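Mandelate racemase/muconate lactonizing protein (Paenibacillus sp., PDB 3V5C) probably dehydrates galacturonate as a magnesium-dependent member of the enolase superfamily, here in an engineered variant crystallised with magnesium. Local coordinates at residues Leu100-Tyr112 and Glu356-Val368. The protein carries 1 engineered substitution. Residues are numbered along the deposited sequence; the frame is centred on the assembly and turned at random.
Sequences LDWLGQRQGKPVY and EIHVPATPGFGIV
V359 meets Y112 first: its CG1 lies 4.0 Å from CD2 of the ring, the two side chains lying alongside each other and pointing opposite ways. The next carbonyl, P360 O, comes up to the edge of the same ring, near its plane, while P110 CG sits over one face, toward the rim. A chi1 of 67° tucks Y112 CG between the two backbone bonds and brings the ring's far end to A361, OH resting 3.2 Å from A361 CB; a water links this hydroxyl to V359 O.

P363 then lays its CB against G104 O, and the P363 and Q105 side chains cross at about a right angle; the bond from Q105 NE2 to P363 O is weak. In the enolase fold seen here, the loop that leaves strand 356-359, a strand antiparallel to 126-135 beside the barrel, packs where helix 92-107 gives way to helix 111-115.

G364, in a type II' turn from P363 to G366, makes a single bridge with P110: G364 N donates to K109 O, and V111 N to G364 O, each at 2.9 Å. Its CA comes within 3.7 Å of G104 CA, an approach that leaves no room for a CB on G104.

F365 N bonds D101 OD1 on its anti side at 3.1 Å (164° at the hydrogen). Q105 NE2 reaches that oxygen from above the carboxylate plane, and OD2 is held by the backbone N of Y58. The F365 ring takes V111 CG2 squarely over one face, 3.7 Å from its centroid, with L100 CB against CE2. At I367, a water donates to both its O and D101 OD1.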
ATOM      1  N   LEU A 100     -12.655   3.236 -12.110  1.00 11.89           N
ATOM      2  CA  LEU A 100     -13.161   2.100 -11.355  1.00 12.24           C
ATOM      3  C   LEU A 100     -14.247   2.546 -10.372  1.00 10.67           C
ATOM      4  O   LEU A 100     -15.241   1.846 -10.172  1.00 13.13           O
ATOM      5  CB  LEU A 100     -12.014   1.367 -10.645  1.00 12.74           C
ATOM      6  CG  LEU A 100     -11.130   0.533 -11.572  1.00 13.20           C
ATOM      7  CD1 LEU A 100      -9.862   0.131 -10.847  1.00 14.86           C
ATOM      8  CD2 LEU A 100     -11.869  -0.701 -12.048  1.00 17.77           C
ATOM      9  N   ASP A 101     -14.056   3.695  -9.729  1.00 10.74           N
ATOM     10  CA  ASP A 101     -15.071   4.196  -8.812  1.00  8.99           C
ATOM     11  C   ASP A 101     -16.348   4.470  -9.592  1.00 13.21           C
ATOM     12  O   ASP A 101     -17.443   4.153  -9.136  1.00 13.81           O
ATOM     13  CB  ASP A 101     -14.600   5.483  -8.141  1.00 10.54           C
ATOM     14  CG  ASP A 101     -15.543   5.936  -7.032  1.00 11.27           C
ATOM     15  OD1 ASP A 101     -15.914   5.095  -6.200  1.00 11.44           O
ATOM     16  OD2 ASP A 101     -15.921   7.114  -7.006  1.00 12.04           O
ATOM     17  N   TRP A 102     -16.187   5.057 -10.775  1.00 10.62           N
ATOM     18  CA  TRP A 102     -17.329   5.409 -11.622  1.00 10.36           C
ATOM     19  C   TRP A 102     -18.124   4.150 -11.949  1.00 14.28           C
ATOM     20  O   TRP A 102     -19.350   4.137 -11.800  1.00 13.60           O
ATOM     21  CB  TRP A 102     -16.894   6.125 -12.905  1.00 13.15           C
ATOM     22  CG  TRP A 102     -18.082   6.593 -13.705  1.00 11.51           C
ATOM     23  CD1 TRP A 102     -18.654   7.821 -13.659  1.00 13.72           C
ATOM     24  CD2 TRP A 102     -18.840   5.822 -14.646  1.00 15.37           C
ATOM     25  NE1 TRP A 102     -19.741   7.872 -14.518  1.00 13.61           N
ATOM     26  CE2 TRP A 102     -19.870   6.653 -15.132  1.00 13.86           C
ATOM     27  CE3 TRP A 102     -18.744   4.510 -15.128  1.00 18.28           C
ATOM     28  CZ2 TRP A 102     -20.794   6.218 -16.094  1.00 15.67           C
ATOM     29  CZ3 TRP A 102     -19.669   4.072 -16.074  1.00 18.31           C
ATOM     30  CH2 TRP A 102     -20.683   4.928 -16.540  1.00 16.56           C
ATOM     31  N   LEU A 103     -17.427   3.104 -12.401  1.00 12.93           N
ATOM     32  CA  LEU A 103     -18.089   1.842 -12.761  1.00 13.84           C
ATOM     33  C   LEU A 103     -18.844   1.283 -11.563  1.00 17.44           C
ATOM     34  O   LEU A 103     -19.973   0.801 -11.697  1.00 15.87           O
ATOM     35  CB  LEU A 103     -17.083   0.813 -13.319  1.00 16.97           C
ATOM     36  CG  LEU A 103     -16.524   1.037 -14.726  1.00 24.04           C
ATOM     37  CD1 LEU A 103     -15.343   0.093 -14.991  1.00 28.57           C
ATOM     38  CD2 LEU A 103     -17.613   0.844 -15.783  1.00 26.82           C
ATOM     39  N   GLY A 104     -18.231   1.362 -10.382  1.00 13.13           N
ATOM     40  CA  GLY A 104     -18.892   0.956  -9.158  1.00 13.07           C
ATOM     41  C   GLY A 104     -20.148   1.769  -8.878  1.00 13.83           C
ATOM     42  O   GLY A 104     -21.188   1.203  -8.540  1.00 15.74           O
ATOM     43  N   GLN A 105     -20.073   3.089  -9.047  1.00 13.75           N
ATOM     44  CA  GLN A 105     -21.255   3.934  -8.831  1.00 13.23           C
ATOM     45  C   GLN A 105     -22.374   3.576  -9.814  1.00 15.21           C
ATOM     46  O   GLN A 105     -23.535   3.442  -9.410  1.00 18.24           O
ATOM     47  CB  GLN A 105     -20.926   5.430  -8.937  1.00 14.22           C
ATOM     48  CG  GLN A 105     -19.794   5.910  -8.014  1.00 17.30           C
ATOM     49  CD  GLN A 105     -20.053   5.654  -6.539  1.00 16.43           C
ATOM     50  OE1 GLN A 105     -21.184   5.781  -6.044  1.00 17.72           O
ATOM     51  NE2 GLN A 105     -19.002   5.288  -5.827  1.00 15.75           N
ATOM     52  N   ARG A 106     -22.016   3.420 -11.089  1.00 17.11           N
ATOM     53  CA  ARG A 106     -22.996   3.185 -12.151  1.00 16.78           C
ATOM     54  C   ARG A 106     -23.688   1.836 -11.970  1.00 19.28           C
ATOM     55  O   ARG A 106     -24.921   1.731 -12.082  1.00 20.38           O
ATOM     56  CB  ARG A 106     -22.299   3.272 -13.515  1.00 16.01           C
ATOM     57  CG  ARG A 106     -23.170   2.910 -14.739  1.00 17.57           C
ATOM     58  CD  ARG A 106     -24.537   3.593 -14.739  1.00 16.36           C
ATOM     59  NE  ARG A 106     -24.523   5.053 -14.769  1.00 18.06           N
ATOM     60  CZ  ARG A 106     -24.443   5.796 -15.874  1.00 16.89           C
ATOM     61  NH1 ARG A 106     -24.311   5.224 -17.061  1.00 19.10           N
ATOM     62  NH2 ARG A 106     -24.466   7.118 -15.789  1.00 18.55           N
ATOM     63  N   GLN A 107     -22.902   0.811 -11.660  1.00 14.98           N
ATOM     64  CA  GLN A 107     -23.425  -0.548 -11.507  1.00 21.18           C
ATOM     65  C   GLN A 107     -23.931  -0.845 -10.094  1.00 18.88           C
ATOM     66  O   GLN A 107     -24.554  -1.891  -9.860  1.00 21.90           O
ATOM     67  CB  GLN A 107     -22.360  -1.587 -11.875  1.00 18.41           C
ATOM     68  CG  GLN A 107     -21.896  -1.595 -13.324  1.00 20.67           C
ATOM     69  CD  GLN A 107     -20.912  -2.730 -13.595  1.00 32.64           C
ATOM     70  OE1 GLN A 107     -21.179  -3.894 -13.276  1.00 41.21           O
ATOM     71  NE2 GLN A 107     -19.764  -2.392 -14.168  1.00 34.45           N
ATOM     72  N   GLY A 108     -23.652   0.052  -9.150  1.00 16.89           N
ATOM     73  CA  GLY A 108     -24.065  -0.132  -7.772  1.00 17.18           C
ATOM     74  C   GLY A 108     -23.359  -1.316  -7.141  1.00 20.04           C
ATOM     75  O   GLY A 108     -23.977  -2.117  -6.448  1.00 21.33           O
ATOM     76  N   LYS A 109     -22.056  -1.426  -7.391  1.00 18.27           N
ATOM     77  CA  LYS A 109     -21.252  -2.529  -6.880  1.00 18.85           C
ATOM     78  C   LYS A 109     -19.938  -1.995  -6.326  1.00 15.78           C
ATOM     79  O   LYS A 109     -19.414  -1.016  -6.849  1.00 13.65           O
ATOM     80  CB  LYS A 109     -20.953  -3.540  -7.983  1.00 17.42           C
ATOM     81  CG  LYS A 109     -22.177  -4.337  -8.441  1.00 19.25           C
ATOM     82  CD  LYS A 109     -21.852  -5.240  -9.613  1.00 27.98           C
ATOM     83  CE  LYS A 109     -23.084  -6.022 -10.035  1.00 33.63           C
ATOM     84  NZ  LYS A 109     -22.791  -6.935 -11.164  1.00 39.05           N
ATOM     85  N   PRO A 110     -19.425  -2.618  -5.248  1.00 16.18           N
ATOM     86  CA  PRO A 110     -18.076  -2.256  -4.798  1.00 15.24           C
ATOM     87  C   PRO A 110     -17.060  -2.765  -5.816  1.00 17.15           C
ATOM     88  O   PRO A 110     -17.299  -3.760  -6.500  1.00 14.14           O
ATOM     89  CB  PRO A 110     -17.934  -3.019  -3.484  1.00 14.43           C
ATOM     90  CG  PRO A 110     -18.796  -4.251  -3.685  1.00 15.08           C
ATOM     91  CD  PRO A 110     -20.000  -3.705  -4.430  1.00 17.81           C
ATOM     92  N   VAL A 111     -15.931  -2.082  -5.938  1.00 11.89           N
ATOM     93  CA  VAL A 111     -14.919  -2.501  -6.896  1.00 12.70           C
ATOM     94  C   VAL A 111     -14.474  -3.947  -6.691  1.00 13.23           C
ATOM     95  O   VAL A 111     -14.253  -4.679  -7.668  1.00 14.41           O
ATOM     96  CB  VAL A 111     -13.712  -1.565  -6.857  1.00 11.26           C
ATOM     97  CG1 VAL A 111     -12.499  -2.193  -7.581  1.00 12.81           C
ATOM     98  CG2 VAL A 111     -14.095  -0.215  -7.472  1.00 10.61           C
ATOM     99  N   TYR A 112     -14.363  -4.377  -5.443  1.00 12.44           N
ATOM    100  CA  TYR A 112     -13.921  -5.746  -5.213  1.00 12.40           C
ATOM    101  C   TYR A 112     -14.805  -6.776  -5.942  1.00 15.89           C
ATOM    102  O   TYR A 112     -14.287  -7.755  -6.468  1.00 18.05           O
ATOM    103  CB  TYR A 112     -13.720  -6.061  -3.727  1.00 13.99           C
ATOM    104  CG  TYR A 112     -14.962  -6.078  -2.866  1.00 15.30           C
ATOM    105  CD1 TYR A 112     -15.824  -7.175  -2.878  1.00 18.67           C
ATOM    106  CD2 TYR A 112     -15.238  -5.030  -1.996  1.00 11.59           C
ATOM    107  CE1 TYR A 112     -16.949  -7.212  -2.067  1.00 17.99           C
ATOM    108  CE2 TYR A 112     -16.362  -5.049  -1.187  1.00 13.81           C
ATOM    109  CZ  TYR A 112     -17.215  -6.151  -1.229  1.00 17.77           C
ATOM    110  OH  TYR A 112     -18.324  -6.179  -0.418  1.00 18.43           O
ATOM    111  N   GLU A 356      -7.525  -6.722  10.977  1.00 14.64           N
ATOM    112  CA  GLU A 356      -8.134  -6.777   9.649  1.00 12.66           C
ATOM    113  C   GLU A 356      -8.879  -5.486   9.342  1.00 11.52           C
ATOM    114  O   GLU A 356      -9.485  -4.855  10.240  1.00 13.35           O
ATOM    115  CB  GLU A 356      -9.118  -7.945   9.550  1.00 15.81           C
ATOM    116  CG  GLU A 356      -8.522  -9.318   9.897  1.00 18.06           C
ATOM    117  CD  GLU A 356      -9.553 -10.441   9.872  1.00 23.90           C
ATOM    118  OE1 GLU A 356     -10.596 -10.319  10.550  1.00 24.48           O
ATOM    119  OE2 GLU A 356      -9.325 -11.449   9.172  1.00 25.26           O
ATOM    120  N   ILE A 357      -8.847  -5.101   8.066  1.00 12.09           N
ATOM    121  CA  ILE A 357      -9.652  -3.992   7.588  1.00 14.46           C
ATOM    122  C   ILE A 357     -10.935  -4.530   6.972  1.00 11.77           C
ATOM    123  O   ILE A 357     -10.906  -5.437   6.132  1.00 13.40           O
ATOM    124  CB  ILE A 357      -8.852  -3.070   6.616  1.00 13.42           C
ATOM    125  CG1 ILE A 357      -9.675  -1.871   6.175  1.00 12.36           C
ATOM    126  CG2 ILE A 357      -8.334  -3.839   5.385  1.00 14.41           C
ATOM    127  CD1 ILE A 357      -8.811  -0.691   5.681  1.00 14.82           C
ATOM    128  N   HIS A 358     -12.068  -4.007   7.433  1.00 13.82           N
ATOM    129  CA  HIS A 358     -13.362  -4.395   6.904  1.00 15.22           C
ATOM    130  C   HIS A 358     -13.757  -3.431   5.801  1.00 16.23           C
ATOM    131  O   HIS A 358     -13.992  -2.259   6.045  1.00 15.72           O
ATOM    132  CB  HIS A 358     -14.409  -4.409   8.026  1.00 13.39           C
ATOM    133  CG  HIS A 358     -14.180  -5.496   9.027  1.00 15.82           C
ATOM    134  ND1 HIS A 358     -15.078  -6.523   9.226  1.00 21.98           N
ATOM    135  CD2 HIS A 358     -13.134  -5.744   9.850  1.00 16.76           C
ATOM    136  CE1 HIS A 358     -14.605  -7.345  10.147  1.00 22.66           C
ATOM    137  NE2 HIS A 358     -13.422  -6.903  10.533  1.00 17.98           N
ATOM    138  N   VAL A 359     -13.762  -3.932   4.573  1.00 15.72           N
ATOM    139  CA  VAL A 359     -14.081  -3.117   3.405  1.00 14.40           C
ATOM    140  C   VAL A 359     -15.602  -3.101   3.222  1.00 12.95           C
ATOM    141  O   VAL A 359     -16.213  -4.164   3.183  1.00 16.54           O
ATOM    142  CB  VAL A 359     -13.403  -3.695   2.141  1.00 12.95           C
ATOM    143  CG1 VAL A 359     -13.684  -2.799   0.935  1.00 13.08           C
ATOM    144  CG2 VAL A 359     -11.895  -3.814   2.345  1.00 14.80           C
ATOM    145  N   PRO A 360     -16.212  -1.915   3.124  1.00 12.72           N
ATOM    146  CA  PRO A 360     -17.680  -1.844   2.990  1.00 14.03           C
ATOM    147  C   PRO A 360     -18.146  -2.347   1.619  1.00 17.18           C
ATOM    148  O   PRO A 360     -17.381  -2.311   0.652  1.00 15.01           O
ATOM    149  CB  PRO A 360     -17.968  -0.334   3.106  1.00 16.15           C
ATOM    150  CG  PRO A 360     -16.699   0.311   2.600  1.00 13.68           C
ATOM    151  CD  PRO A 360     -15.610  -0.570   3.181  1.00 14.21           C
ATOM    152  N   ALA A 361     -19.384  -2.831   1.540  1.00 15.35           N
ATOM    153  CA  ALA A 361     -19.936  -3.319   0.282  1.00 15.89           C
ATOM    154  C   ALA A 361     -20.638  -2.223  -0.514  1.00 14.88           C
ATOM    155  O   ALA A 361     -21.426  -2.510  -1.423  1.00 24.02           O
ATOM    156  CB  ALA A 361     -20.897  -4.475   0.544  1.00 19.19           C
ATOM    157  N   THR A 362     -20.308  -0.979  -0.209  1.00 13.31           N
ATOM    158  CA  THR A 362     -20.892   0.172  -0.881  1.00 16.87           C
ATOM    159  C   THR A 362     -20.268   0.414  -2.263  1.00 17.62           C
ATOM    160  O   THR A 362     -19.216  -0.128  -2.582  1.00 14.49           O
ATOM    161  CB  THR A 362     -20.747   1.408  -0.002  1.00 18.47           C
ATOM    162  OG1 THR A 362     -19.409   1.459   0.478  1.00 16.10           O
ATOM    163  CG2 THR A 362     -21.672   1.292   1.217  1.00 20.58           C
ATOM    164  N   PRO A 363     -20.940   1.208  -3.105  1.00 16.39           N
ATOM    165  CA  PRO A 363     -20.495   1.293  -4.499  1.00 15.50           C
ATOM    166  C   PRO A 363     -19.093   1.873  -4.669  1.00 14.02           C
ATOM    167  O   PRO A 363     -18.639   2.719  -3.881  1.00 15.11           O
ATOM    168  CB  PRO A 363     -21.535   2.228  -5.142  1.00 16.85           C
ATOM    169  CG  PRO A 363     -22.756   2.112  -4.250  1.00 21.62           C
ATOM    170  CD  PRO A 363     -22.194   1.954  -2.869  1.00 18.54           C
ATOM    171  N   GLY A 364     -18.430   1.427  -5.726  1.00 12.71           N
ATOM    172  CA  GLY A 364     -17.093   1.895  -6.065  1.00 12.81           C
ATOM    173  C   GLY A 364     -16.106   1.540  -4.971  1.00 10.34           C
ATOM    174  O   GLY A 364     -16.060   0.396  -4.484  1.00 12.91           O
ATOM    175  N   PHE A 365     -15.302   2.510  -4.565  1.00 11.14           N
ATOM    176  CA  PHE A 365     -14.343   2.256  -3.492  1.00 11.46           C
ATOM    177  C   PHE A 365     -14.907   2.564  -2.108  1.00 11.72           C
ATOM    178  O   PHE A 365     -14.187   2.495  -1.125  1.00 13.72           O
ATOM    179  CB  PHE A 365     -13.008   2.994  -3.719  1.00 10.18           C
ATOM    180  CG  PHE A 365     -12.187   2.431  -4.857  1.00 10.59           C
ATOM    181  CD1 PHE A 365     -11.410   1.285  -4.681  1.00  9.70           C
ATOM    182  CD2 PHE A 365     -12.214   3.036  -6.099  1.00 11.96           C
ATOM    183  CE1 PHE A 365     -10.650   0.758  -5.732  1.00 10.58           C
ATOM    184  CE2 PHE A 365     -11.461   2.533  -7.154  1.00 10.56           C
ATOM    185  CZ  PHE A 365     -10.681   1.375  -6.972  1.00 11.28           C
ATOM    186  N   GLY A 366     -16.199   2.869  -2.025  1.00 10.86           N
ATOM    187  CA  GLY A 366     -16.824   3.036  -0.721  1.00 11.55           C
ATOM    188  C   GLY A 366     -16.376   4.273   0.040  1.00 14.66           C
ATOM    189  O   GLY A 366     -16.654   4.414   1.223  1.00 15.27           O
ATOM    190  N   ILE A 367     -15.682   5.171  -0.645  1.00 10.94           N
ATOM    191  CA  ILE A 367     -15.228   6.424  -0.055  1.00 12.19           C
ATOM    192  C   ILE A 367     -16.144   7.557  -0.508  1.00 13.26           C
ATOM    193  O   ILE A 367     -16.417   7.698  -1.697  1.00 12.61           O
ATOM    194  CB  ILE A 367     -13.797   6.739  -0.507  1.00  9.82           C
ATOM    195  CG1 ILE A 367     -12.858   5.628  -0.054  1.00 10.95           C
ATOM    196  CG2 ILE A 367     -13.363   8.116  -0.008  1.00 11.97           C
ATOM    197  CD1 ILE A 367     -11.431   5.762  -0.599  1.00 11.74           C
ATOM    198  N   VAL A 368     -16.642   8.358   0.436  1.00 11.30           N
ATOM    199  CA  VAL A 368     -17.542   9.436   0.065  1.00 10.82           C
ATOM    200  C   VAL A 368     -16.799  10.767   0.105  1.00 11.69           C
ATOM    201  O   VAL A 368     -16.364  11.220   1.168  1.00 13.14           O
ATOM    202  CB  VAL A 368     -18.795   9.478   0.987  1.00 13.37           C
ATOM    203  CG1 VAL A 368     -19.729  10.622   0.564  1.00 19.30           C
ATOM    204  CG2 VAL A 368     -19.497   8.143   0.932  1.00 16.09           C
TER
HETATM  205  O   HOH W   1     -15.250   5.919  -3.597  1.00 11.70           O
HETATM  206  O   HOH W   2     -18.819   7.076  -3.055  1.00 15.39           O
HETATM  207  O   HOH W   3     -22.612  -1.477  -3.788  1.00 27.74           O
HETATM  208  O   HOH W   4     -17.770  -6.173   2.113  1.00 21.06           O